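Local coordinates for beta-1,3-glucanosyltransferase (Rhizomucor miehei CAU432, PDB 4WTP), which belongs to glycoside hydrolase family 17 and is built as a single-chain beta/alpha barrel, the fold shared by enzymes of that family, at residues D260-R272 / H278-P290. Sequence-based numbering, arbitrary orientation.
Sequences DLLYFSAFDEPYR and HFGVLGSDRNTKP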
loop_
_atom_site.group_PDB
_atom_site.type_symbol
_atom_site.label_atom_id
_atom_site.label_comp_id
_atom_site.label_asym_id
_atom_site.label_seq_id
_atom_site.Cartn_x
_atom_site.Cartn_y
_atom_site.Cartn_z
ATOM N N ASP A 260 11.181 0.569 -4.504
ATOM C CA ASP A 260 10.046 -0.360 -4.482
ATOM C C ASP A 260 8.751 0.400 -4.168
ATOM O O ASP A 260 8.673 1.108 -3.161
ATOM C CB ASP A 260 10.249 -1.489 -3.446
ATOM C CG ASP A 260 11.428 -2.403 -3.746
ATOM O OD1 ASP A 260 11.892 -2.455 -4.904
ATOM O OD2 ASP A 260 11.825 -3.088 -2.788
ATOM N N LEU A 261 7.763 0.232 -5.049
ATOM C CA LEU A 261 6.506 0.955 -4.975
ATOM C C LEU A 261 5.295 0.021 -4.984
ATOM O O LEU A 261 5.204 -0.863 -5.852
ATOM C CB LEU A 261 6.395 1.891 -6.191
ATOM C CG LEU A 261 5.000 2.428 -6.529
ATOM C CD1 LEU A 261 4.575 3.390 -5.446
ATOM C CD2 LEU A 261 4.999 3.081 -7.906
ATOM N N LEU A 262 4.362 0.251 -4.066
ATOM C CA LEU A 262 3.038 -0.391 -4.128
ATOM C C LEU A 262 2.073 0.665 -4.664
ATOM O O LEU A 262 1.807 1.679 -3.979
ATOM C CB LEU A 262 2.597 -0.835 -2.730
ATOM C CG LEU A 262 3.526 -1.852 -2.062
ATOM C CD1 LEU A 262 3.038 -2.122 -0.634
ATOM C CD2 LEU A 262 3.655 -3.127 -2.907
ATOM N N TYR A 263 1.581 0.445 -5.874
ATOM C CA TYR A 263 0.722 1.445 -6.508
ATOM C C TYR A 263 -0.698 1.405 -5.923
ATOM O O TYR A 263 -1.203 0.337 -5.589
ATOM C CB TYR A 263 0.705 1.224 -8.025
ATOM C CG TYR A 263 0.087 2.403 -8.737
ATOM C CD1 TYR A 263 0.825 3.568 -8.982
ATOM C CD2 TYR A 263 -1.260 2.399 -9.076
ATOM C CE1 TYR A 263 0.244 4.684 -9.555
ATOM C CE2 TYR A 263 -1.852 3.517 -9.647
ATOM C CZ TYR A 263 -1.094 4.645 -9.877
ATOM O OH TYR A 263 -1.677 5.784 -10.396
ATOM N N PHE A 264 -1.323 2.570 -5.795
ATOM C CA PHE A 264 -2.688 2.665 -5.248
ATOM C C PHE A 264 -3.650 3.092 -6.358
ATOM O O PHE A 264 -3.533 4.222 -6.834
ATOM C CB PHE A 264 -2.722 3.710 -4.108
ATOM C CG PHE A 264 -4.019 3.726 -3.366
ATOM C CD1 PHE A 264 -5.083 4.541 -3.796
ATOM C CD2 PHE A 264 -4.217 2.868 -2.286
ATOM C CE1 PHE A 264 -6.305 4.521 -3.128
ATOM C CE2 PHE A 264 -5.438 2.848 -1.621
ATOM C CZ PHE A 264 -6.488 3.667 -2.046
ATOM N N SER A 265 -4.581 2.251 -6.778
ATOM C CA SER A 265 -4.842 0.919 -6.209
ATOM C C SER A 265 -5.224 -0.002 -7.367
ATOM O O SER A 265 -5.274 0.425 -8.526
ATOM C CB SER A 265 -6.022 1.000 -5.207
ATOM O OG SER A 265 -7.228 1.402 -5.847
ATOM N N ALA A 266 -5.492 -1.271 -7.051
ATOM C CA ALA A 266 -5.811 -2.242 -8.083
ATOM C C ALA A 266 -7.102 -1.899 -8.854
ATOM O O ALA A 266 -7.103 -1.839 -10.091
ATOM C CB ALA A 266 -5.904 -3.645 -7.472
ATOM N N PHE A 267 -8.173 -1.685 -8.099
ATOM C CA PHE A 267 -9.516 -1.516 -8.680
ATOM C C PHE A 267 -10.218 -0.285 -8.142
ATOM O O PHE A 267 -10.008 0.083 -6.994
ATOM C CB PHE A 267 -10.390 -2.740 -8.382
ATOM C CG PHE A 267 -9.752 -4.018 -8.826
ATOM C CD1 PHE A 267 -9.672 -4.324 -10.178
ATOM C CD2 PHE A 267 -9.201 -4.923 -7.898
ATOM C CE1 PHE A 267 -9.059 -5.488 -10.610
ATOM C CE2 PHE A 267 -8.590 -6.102 -8.334
ATOM C CZ PHE A 267 -8.524 -6.387 -9.692
ATOM N N ASP A 268 -11.028 0.370 -8.976
ATOM C CA ASP A 268 -11.907 1.420 -8.472
ATOM C C ASP A 268 -12.776 0.844 -7.344
ATOM O O ASP A 268 -13.188 -0.322 -7.391
ATOM C CB ASP A 268 -12.844 1.912 -9.570
ATOM C CG ASP A 268 -12.167 2.762 -10.594
ATOM O OD1 ASP A 268 -11.064 3.317 -10.313
ATOM O OD2 ASP A 268 -12.729 2.885 -11.721
ATOM N N GLU A 269 -13.055 1.664 -6.346
ATOM C CA GLU A 269 -13.870 1.245 -5.212
ATOM C C GLU A 269 -15.065 2.183 -5.048
ATOM O O GLU A 269 -14.983 3.193 -4.343
ATOM C CB GLU A 269 -13.021 1.227 -3.957
ATOM C CG GLU A 269 -11.916 0.174 -4.014
ATOM C CD GLU A 269 -11.140 0.103 -2.704
ATOM O OE1 GLU A 269 -11.434 -0.772 -1.855
ATOM O OE2 GLU A 269 -10.246 0.943 -2.507
ATOM N N PRO A 270 -16.187 1.847 -5.714
ATOM C CA PRO A 270 -17.408 2.674 -5.741
ATOM C C PRO A 270 -17.942 3.126 -4.386
ATOM O O PRO A 270 -18.599 4.150 -4.342
ATOM C CB PRO A 270 -18.444 1.777 -6.434
ATOM C CG PRO A 270 -17.642 0.833 -7.254
ATOM C CD PRO A 270 -16.347 0.617 -6.505
ATOM N N TYR A 271 -17.655 2.398 -3.307
ATOM C CA TYR A 271 -18.244 2.740 -2.008
ATOM C C TYR A 271 -17.667 4.008 -1.362
ATOM O O TYR A 271 -18.304 4.635 -0.495
ATOM C CB TYR A 271 -18.199 1.542 -1.048
ATOM C CG TYR A 271 -16.887 1.342 -0.301
ATOM C CD1 TYR A 271 -16.670 1.969 0.927
ATOM C CD2 TYR A 271 -15.882 0.503 -0.809
ATOM C CE1 TYR A 271 -15.481 1.788 1.623
ATOM C CE2 TYR A 271 -14.686 0.318 -0.123
ATOM C CZ TYR A 271 -14.492 0.963 1.099
ATOM O OH TYR A 271 -13.326 0.802 1.781
ATOM N N ARG A 272 -16.467 4.397 -1.771
ATOM C CA ARG A 272 -15.828 5.576 -1.188
ATOM C C ARG A 272 -16.404 6.888 -1.735
ATOM O O ARG A 272 -16.184 7.952 -1.157
ATOM C CB ARG A 272 -14.304 5.512 -1.418
ATOM C CG ARG A 272 -13.651 4.318 -0.740
ATOM C CD ARG A 272 -12.136 4.295 -0.830
ATOM N N HIS A 278 -12.280 6.372 -7.771
ATOM C CA HIS A 278 -11.653 6.345 -9.097
ATOM C C HIS A 278 -10.131 6.213 -9.101
ATOM O O HIS A 278 -9.492 6.643 -10.076
ATOM C CB HIS A 278 -12.059 7.599 -9.867
ATOM C CG HIS A 278 -13.552 7.690 -10.080
ATOM N ND1 HIS A 278 -14.217 6.985 -11.030
ATOM C CD2 HIS A 278 -14.501 8.394 -9.382
ATOM C CE1 HIS A 278 -15.536 7.262 -10.954
ATOM N NE2 HIS A 278 -15.706 8.134 -9.955
ATOM N N PHE A 279 -9.558 5.600 -8.054
ATOM C CA PHE A 279 -8.092 5.388 -7.979
ATOM C C PHE A 279 -7.609 4.074 -8.590
ATOM O O PHE A 279 -6.406 3.829 -8.632
ATOM C CB PHE A 279 -7.610 5.483 -6.529
ATOM C CG PHE A 279 -7.398 6.883 -6.041
ATOM C CD1 PHE A 279 -6.185 7.503 -6.223
ATOM C CD2 PHE A 279 -8.455 7.607 -5.494
ATOM C CE1 PHE A 279 -5.970 8.796 -5.757
ATOM C CE2 PHE A 279 -8.259 8.908 -5.036
ATOM C CZ PHE A 279 -7.032 9.525 -5.190
ATOM N N GLY A 280 -8.503 3.222 -9.079
ATOM C CA GLY A 280 -8.041 1.958 -9.620
ATOM C C GLY A 280 -7.237 2.124 -10.886
ATOM O O GLY A 280 -7.461 3.047 -11.684
ATOM N N VAL A 281 -6.315 1.186 -11.082
ATOM C CA VAL A 281 -5.682 0.963 -12.389
ATOM C C VAL A 281 -6.705 0.315 -13.334
ATOM O O VAL A 281 -6.724 0.613 -14.521
ATOM C CB VAL A 281 -4.421 0.086 -12.245
ATOM C CG1 VAL A 281 -3.858 -0.266 -13.607
ATOM C CG2 VAL A 281 -3.359 0.807 -11.401
ATOM N N LEU A 282 -7.508 -0.571 -12.748
ATOM C CA LEU A 282 -8.614 -1.230 -13.455
ATOM C C LEU A 282 -9.949 -0.802 -12.845
ATOM O O LEU A 282 -10.011 -0.218 -11.752
ATOM C CB LEU A 282 -8.444 -2.758 -13.437
ATOM C CG LEU A 282 -7.240 -3.254 -14.257
ATOM C CD1 LEU A 282 -6.078 -3.666 -13.372
ATOM C CD2 LEU A 282 -7.601 -4.327 -15.245
ATOM N N GLY A 283 -11.024 -1.095 -13.571
ATOM C CA GLY A 283 -12.356 -0.697 -13.135
ATOM C C GLY A 283 -12.896 -1.517 -11.965
ATOM O O GLY A 283 -12.356 -2.558 -11.610
ATOM N N SER A 284 -13.983 -1.042 -11.347
ATOM C CA SER A 284 -14.610 -1.760 -10.228
ATOM C C SER A 284 -15.129 -3.132 -10.642
ATOM O O SER A 284 -15.223 -4.025 -9.804
ATOM C CB SER A 284 -15.766 -0.964 -9.640
ATOM O OG SER A 284 -16.813 -0.806 -10.580
ATOM N N ASP A 285 -15.453 -3.315 -11.928
ATOM C CA ASP A 285 -15.922 -4.613 -12.398
ATOM C C ASP A 285 -14.782 -5.458 -12.972
ATOM O O ASP A 285 -15.014 -6.453 -13.667
ATOM C CB ASP A 285 -17.135 -4.461 -13.358
ATOM C CG ASP A 285 -16.761 -3.955 -14.743
ATOM O OD1 ASP A 285 -15.587 -3.719 -15.092
ATOM O OD2 ASP A 285 -17.700 -3.796 -15.568
ATOM N N ARG A 286 -13.547 -4.992 -12.729
ATOM C CA ARG A 286 -12.294 -5.711 -13.045
ATOM C C ARG A 286 -11.918 -5.642 -14.519
ATOM O O ARG A 286 -10.959 -6.259 -14.931
ATOM C CB ARG A 286 -12.314 -7.178 -12.553
ATOM C CG ARG A 286 -12.015 -7.354 -11.085
ATOM C CD ARG A 286 -12.889 -6.555 -10.148
ATOM N NE ARG A 286 -12.586 -6.836 -8.755
ATOM C CZ ARG A 286 -12.744 -5.978 -7.749
ATOM N NH1 ARG A 286 -12.365 -6.313 -6.514
ATOM N NH2 ARG A 286 -13.285 -4.774 -7.960
ATOM N N ASN A 287 -12.687 -4.896 -15.321
ATOM C CA ASN A 287 -12.294 -4.606 -16.681
ATOM C C ASN A 287 -11.296 -3.447 -16.739
ATOM O O ASN A 287 -11.196 -2.643 -15.799
ATOM C CB ASN A 287 -13.544 -4.266 -17.490
ATOM C CG ASN A 287 -14.418 -5.483 -17.738
ATOM O OD1 ASN A 287 -13.916 -6.567 -18.010
ATOM N ND2 ASN A 287 -15.724 -5.314 -17.597
ATOM N N THR A 288 -10.601 -3.337 -17.860
ATOM C CA THR A 288 -9.619 -2.264 -18.019
ATOM C C THR A 288 -10.320 -0.918 -18.203
ATOM O O THR A 288 -11.434 -0.831 -18.726
ATOM C CB THR A 288 -8.660 -2.515 -19.183
ATOM O OG1 THR A 288 -9.423 -2.766 -20.363
ATOM C CG2 THR A 288 -7.766 -3.721 -18.900
ATOM N N LYS A 289 -9.670 0.141 -17.725
ATOM C CA LYS A 289 -10.170 1.509 -17.879
ATOM C C LYS A 289 -9.694 2.034 -19.224
ATOM O O LYS A 289 -8.489 2.114 -19.464
ATOM C CB LYS A 289 -9.672 2.415 -16.725
ATOM C CG LYS A 289 -10.236 1.942 -15.394
ATOM C CD LYS A 289 -9.607 2.573 -14.187
ATOM C CE LYS A 289 -10.089 3.964 -13.982
ATOM N NZ LYS A 289 -9.827 4.491 -12.592
ATOM N N PRO A 290 -10.623 2.380 -20.128
ATOM C CA PRO A 290 -10.180 2.922 -21.435
ATOM C C PRO A 290 -9.383 4.211 -21.227
ATOM O O PRO A 290 -9.822 5.093 -20.475
ATOM C CB PRO A 290 -11.482 3.184 -22.192
ATOM C CG PRO A 290 -12.562 3.080 -21.176
ATOM C CD PRO A 290 -12.089 2.269 -20.024
HETATM O O HOH W 1 -14.984 1.560 -12.127
HETATM O O HOH W 2 -13.360 5.185 -12.874
HETATM O O HOH W 3 -13.621 -2.597 -6.022
HETATM O O HOH W 4 -11.082 3.881 -6.122
#
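Asp268 and Lys289 reach each other because each sends CG back beside its own backbone N (chi1 -74° and -64°), while the lysine chain, in the conformer described, one of two for this residue, bends at chi3 to bring NZ round to the carboxylate. The salt bridge, 2.8 Å from Asp268 OD1 to Lys289 NZ, uses the syn lone pair of OD1; the backbone N of Gly280 takes the anti side of the same oxygen. Lys289 NZ also donates to Gly280 O, so the ion pair and its two hydrogen bonds to Gly280 join three points of the chain. Such a carboxylate can organise a loop by accepting side-chain and backbone donors on different sides. Asp268 OD2 receives two waters, which carry it on to Ser284 N and to His278 ND1.

Beside these side-chain bonds the backbones pair directly. After the cis peptide that precedes Ser265, its N donates to Phe279 O and its O accepts from Val281 N, while Leu282 N to Ala266 O and Asp268 N to Leu282 O (both 3.0 Å) form an isolated beta bridge between Phe267 and Leu282.

Flat groups finish the join. The Arg286 guanidinium lies on one face of the Phe267 ring, planes 9° apart and centres 4.0 Å apart, a cation-pi stack held by Arg286 NH2 bonding Ser284 O and, through a water, Asp268 O. Phe264 turns its edge toward the Phe279 face in an offset edge-to-face pair, and Val281 CG2 meets Tyr263 CD2 at 3.5 Å.

The contact thus folds the loop after the last barrel strand, 262-263, onto itself. Helix 52-62 packs on Phe267 and Leu282 and pairs Asp58 with Arg286 NE; helix 240-256 touches Tyr263 and gives Glu243 to Lys289, and strand 39-41 borders Phe264 and Ala266.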